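Local coordinates for phosphate-binding protein (Unidentified prokaryotic organism, PDB 3W9V) that binds inorganic phosphate as a secreted DING protein of the PstS family and associates with human paraoxonase PON1, at residues S62-A66 with T67-T71; S124-T127 with G128-R131. The protein carries 1 engineered substitution. All blocks are in the same frame, centred on the assembly; numbering follows the deposited sequence.

Contact 1: S62-A66 with T67-T71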
loop_
_atom_site.group_PDB
_atom_site.type_symbol
_atom_site.label_atom_id
_atom_site.label_comp_id
_atom_site.label_asym_id
_atom_site.label_seq_id
_atom_site.Cartn_x
_atom_site.Cartn_y
_atom_site.Cartn_z
ATOM N N SER A 62 -4.541 -2.591 2.345
ATOM C CA SER A 62 -5.932 -2.302 2.693
ATOM C C SER A 62 -6.109 -2.450 4.198
ATOM O O SER A 62 -5.761 -3.486 4.771
ATOM C CB SER A 62 -6.877 -3.268 1.972
ATOM O OG SER A 62 -8.193 -3.188 2.501
ATOM N N LYS A 63 -6.634 -1.416 4.850
ATOM C CA LYS A 63 -6.850 -1.489 6.287
ATOM C C LYS A 63 -7.900 -2.526 6.655
ATOM O O LYS A 63 -8.863 -2.766 5.919
ATOM C CB LYS A 63 -7.253 -0.132 6.853
ATOM C CG LYS A 63 -6.081 0.797 7.024
ATOM C CD LYS A 63 -6.441 2.034 7.812
ATOM C CE LYS A 63 -6.796 1.720 9.246
ATOM N NZ LYS A 63 -6.740 2.941 10.098
ATOM N N LEU A 64 -7.721 -3.143 7.814
ATOM C CA LEU A 64 -8.751 -4.015 8.348
ATOM C C LEU A 64 -10.004 -3.197 8.647
ATOM O O LEU A 64 -9.921 -2.114 9.230
ATOM C CB LEU A 64 -8.246 -4.707 9.612
ATOM C CG LEU A 64 -7.192 -5.784 9.336
ATOM C CD1 LEU A 64 -6.388 -6.090 10.588
ATOM C CD2 LEU A 64 -7.862 -7.043 8.809
ATOM N N THR A 65 -11.160 -3.708 8.237
ATOM C CA THR A 65 -12.420 -3.010 8.462
ATOM C C THR A 65 -12.963 -3.288 9.856
ATOM O O THR A 65 -12.510 -4.205 10.540
ATOM C CB THR A 65 -13.486 -3.451 7.462
ATOM O OG1 THR A 65 -13.841 -4.812 7.727
ATOM C CG2 THR A 65 -12.975 -3.320 6.028
ATOM N N ALA A 66 -13.960 -2.507 10.260
ATOM C CA ALA A 66 -14.604 -2.715 11.549
ATOM C C ALA A 66 -15.163 -4.131 11.669
ATOM O O ALA A 66 -15.013 -4.771 12.710
ATOM C CB ALA A 66 -15.707 -1.691 11.766
ATOM N N THR A 67 -15.808 -4.615 10.613
ATOM C CA THR A 67 -16.369 -5.960 10.617
ATOM C C THR A 67 -15.272 -7.019 10.714
ATOM O O THR A 67 -15.390 -7.980 11.473
ATOM C CB THR A 67 -17.252 -6.208 9.373
ATOM O OG1 THR A 67 -18.359 -5.297 9.389
ATOM C CG2 THR A 67 -17.790 -7.630 9.364
ATOM N N GLU A 68 -14.195 -6.842 9.952
ATOM C CA GLU A 68 -13.080 -7.789 10.005
ATOM C C GLU A 68 -12.496 -7.883 11.410
ATOM O O GLU A 68 -12.264 -8.976 11.930
ATOM C CB GLU A 68 -11.995 -7.407 8.992
ATOM C CG GLU A 68 -12.381 -7.737 7.556
ATOM C CD GLU A 68 -11.474 -7.106 6.508
ATOM O OE1 GLU A 68 -10.791 -6.102 6.801
ATOM O OE2 GLU A 68 -11.450 -7.619 5.362
ATOM N N LEU A 69 -12.269 -6.728 12.022
ATOM C CA LEU A 69 -11.705 -6.679 13.365
ATOM C C LEU A 69 -12.642 -7.300 14.405
ATOM O O LEU A 69 -12.206 -8.077 15.253
ATOM C CB LEU A 69 -11.358 -5.236 13.740
ATOM C CG LEU A 69 -10.179 -4.644 12.961
ATOM C CD1 LEU A 69 -10.122 -3.135 13.115
ATOM C CD2 LEU A 69 -8.872 -5.273 13.416
ATOM N N ALA A 70 -13.928 -6.963 14.332
ATOM C CA ALA A 70 -14.894 -7.465 15.308
ATOM C C ALA A 70 -15.070 -8.975 15.191
ATOM O O ALA A 70 -15.164 -9.680 16.193
ATOM C CB ALA A 70 -16.233 -6.756 15.154
ATOM N N THR A 71 -15.104 -9.467 13.958
ATOM C CA THR A 71 -15.261 -10.893 13.731
ATOM C C THR A 71 -14.047 -11.665 14.251
ATOM O O THR A 71 -14.194 -12.707 14.886
ATOM C CB THR A 71 -15.532 -11.186 12.245
ATOM O OG1 THR A 71 -16.803 -10.628 11.883
ATOM C CG2 THR A 71 -15.544 -12.686 11.978
#
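Thr65 and Glu68 exchange hydrogen bonds across the first turn of helix 66-75, a capping box with Thr65 as the N-cap. The hydroxyl OG1 of Thr65 accepts from Glu68 N at 3.0 Å, because its first torsion (chi1 68°) sets OG1 between the backbone N and the carbonyl carbon, where it can bend back over the start of the helix. The return bond comes from the Glu68 side chain, which runs back past the start of the helix to the residues before it. Glu68 CB lies 3.4 Å from Thr65 OG1, and Glu68 CG, beside the backbone N at chi1 -75°, passes 3.3 Å from it. Glu68 CD is still only 3.5 Å from Thr65 OG1. The chain, extended beyond CG, brings the carboxylate alongside the backbone of Leu64 and Thr65, where Glu68 OE1 accepts from Thr65 N at 2.8 Å, on the anti side and 27° out of the carboxylate plane. Glu68 OE1 also sits 3.3 Å from Leu64 CA and makes a salt bridge with Lys36. Shortened to an alanine, this residue would probably leave Thr65 N without its acceptor and Lys36 without this carboxylate, though Ser62 OG and Lys63 O would remain beside the ammonium. Regular helix bonding starts at once, with Leu69 N donating to Thr65 O at 2.9 Å. On the apolar flank Leu64 and Leu69 cross at about a right angle, CD1 of Leu64 being 3.9 Å from CD2 of Leu69. Both leucines rest on Leu83, while Leu64 and Glu68 also touch Leu40, so the helix start sits against both strand 83-92 and helix 32-41.

Contact 2: S124-T127 with G128-R131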
loop_
_atom_site.group_PDB
_atom_site.type_symbol
_atom_site.label_atom_id
_atom_site.label_comp_id
_atom_site.label_asym_id
_atom_site.label_seq_id
_atom_site.Cartn_x
_atom_site.Cartn_y
_atom_site.Cartn_z
ATOM N N SER A 124 -4.428 15.109 -25.322
ATOM C CA SER A 124 -4.328 16.541 -25.609
ATOM C C SER A 124 -4.861 17.400 -24.459
ATOM O O SER A 124 -4.584 18.600 -24.392
ATOM C CB SER A 124 -5.055 16.890 -26.912
ATOM O OG SER A 124 -6.423 16.531 -26.846
ATOM N N GLY A 125 -5.620 16.780 -23.560
ATOM C CA GLY A 125 -6.146 17.459 -22.390
ATOM C C GLY A 125 -5.161 17.581 -21.238
ATOM O O GLY A 125 -5.506 18.107 -20.179
ATOM N N ILE A 126 -3.940 17.095 -21.435
ATOM C CA ILE A 126 -2.893 17.236 -20.431
ATOM C C ILE A 126 -1.954 18.346 -20.871
ATOM O O ILE A 126 -1.172 18.170 -21.803
ATOM C CB ILE A 126 -2.094 15.931 -20.248
ATOM C CG1 ILE A 126 -3.041 14.752 -20.018
ATOM C CG2 ILE A 126 -1.094 16.073 -19.106
ATOM C CD1 ILE A 126 -3.927 14.903 -18.809
ATOM N N THR A 127 -2.045 19.493 -20.210
ATOM C CA THR A 127 -1.286 20.658 -20.647
ATOM C C THR A 127 0.214 20.400 -20.568
ATOM O O THR A 127 0.708 19.823 -19.594
ATOM C CB THR A 127 -1.649 21.925 -19.844
ATOM O OG1 THR A 127 -1.306 21.742 -18.465
ATOM C CG2 THR A 127 -3.136 22.227 -19.960
ATOM N N GLY A 128 0.924 20.795 -21.622
ATOM C CA GLY A 128 2.371 20.707 -21.659
ATOM C C GLY A 128 2.950 19.361 -22.058
ATOM O O GLY A 128 4.156 19.244 -22.263
ATOM N N ALA A 129 2.102 18.345 -22.180
ATOM C CA ALA A 129 2.592 16.984 -22.408
ATOM C C ALA A 129 2.965 16.701 -23.862
ATOM O O ALA A 129 3.657 15.724 -24.146
ATOM C CB ALA A 129 1.584 15.954 -21.902
ATOM N N GLY A 130 2.501 17.546 -24.778
ATOM C CA GLY A 130 2.827 17.385 -26.184
ATOM C C GLY A 130 2.370 16.056 -26.753
ATOM O O GLY A 130 3.016 15.487 -27.636
ATOM N N ARG A 131 1.249 15.561 -26.240
ATOM C CA ARG A 131 0.708 14.272 -26.654
ATOM C C ARG A 131 -0.755 14.409 -27.043
ATOM O O ARG A 131 -1.475 15.234 -26.484
ATOM C CB ARG A 131 0.848 13.249 -25.523
ATOM C CG ARG A 131 2.281 12.802 -25.250
ATOM C CD ARG A 131 2.423 12.260 -23.829
ATOM N NE ARG A 131 3.640 11.470 -23.636
ATOM C CZ ARG A 131 4.847 11.982 -23.414
ATOM N NH1 ARG A 131 5.884 11.175 -23.237
ATOM N NH2 ARG A 131 5.024 13.297 -23.373
HETATM O O HOH W 1 -0.695 16.855 -24.224
#
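Ile126 and Ala129 close a type II beta turn, in the loop between helix 109-117 and strand 136-140. Its bond is weak, Ala129 N reaching Ile126 O at 3.3 Å, but the apolar side of the turn is well packed: the Ala129 methyl points back at the first half of the turn, and Ala129 CB lies 3.9 Å from Ile126 CG2. That branch is anti to the backbone N, while CG1 is anti to the carbonyl carbon, and the side chain continues onto Glu111 and Val115 of helix 109-117. Gly128, at positive phi (83°), takes the third position, where a CB would run into Thr127 O. The outer side is looser: Thr127 is exposed, its hydroxyl bonded to Lys234, and Ser124, also exposed, turns its hydroxyl to Asp122. Between the two arms a water lies 2.8 Å from Ile126 O and accepts from Arg131 N at 3.1 Å. Arg131 itself is buried and belongs to the packed side; its side chain leads away from the turn to Phe97 and Trp123, and its guanidinium also donates to Asn103 O and Lys99 O. One of its edges returns to the turn: Arg131 NH2 meets Ala129 O at 2.9 Å, in the carbonyl plane and only 11° out of the guanidinium plane.

In the fold
Contact 1 comes first along the chain and closes before contact 2 opens. The two contacts lie on opposite sides of the chain's centre, their centres about 42 Å apart and their nearest atoms about 27 Å apart, so neither touches the other. The 62-71 segment follows strand 57-60 of the mixed sheet and packs against strand 83-92 of the same sheet; the 124-131 loop lies farther out, about 29 Å from the chain's centre to its own against 16 Å for contact 1, and belongs to the helix 109-117 to strand 136-140 connection. Both fall within the one PBP superfamily range, yet they shape separate regions of this phosphate-binding protein: a helix start beside the sheet and a peripheral turn.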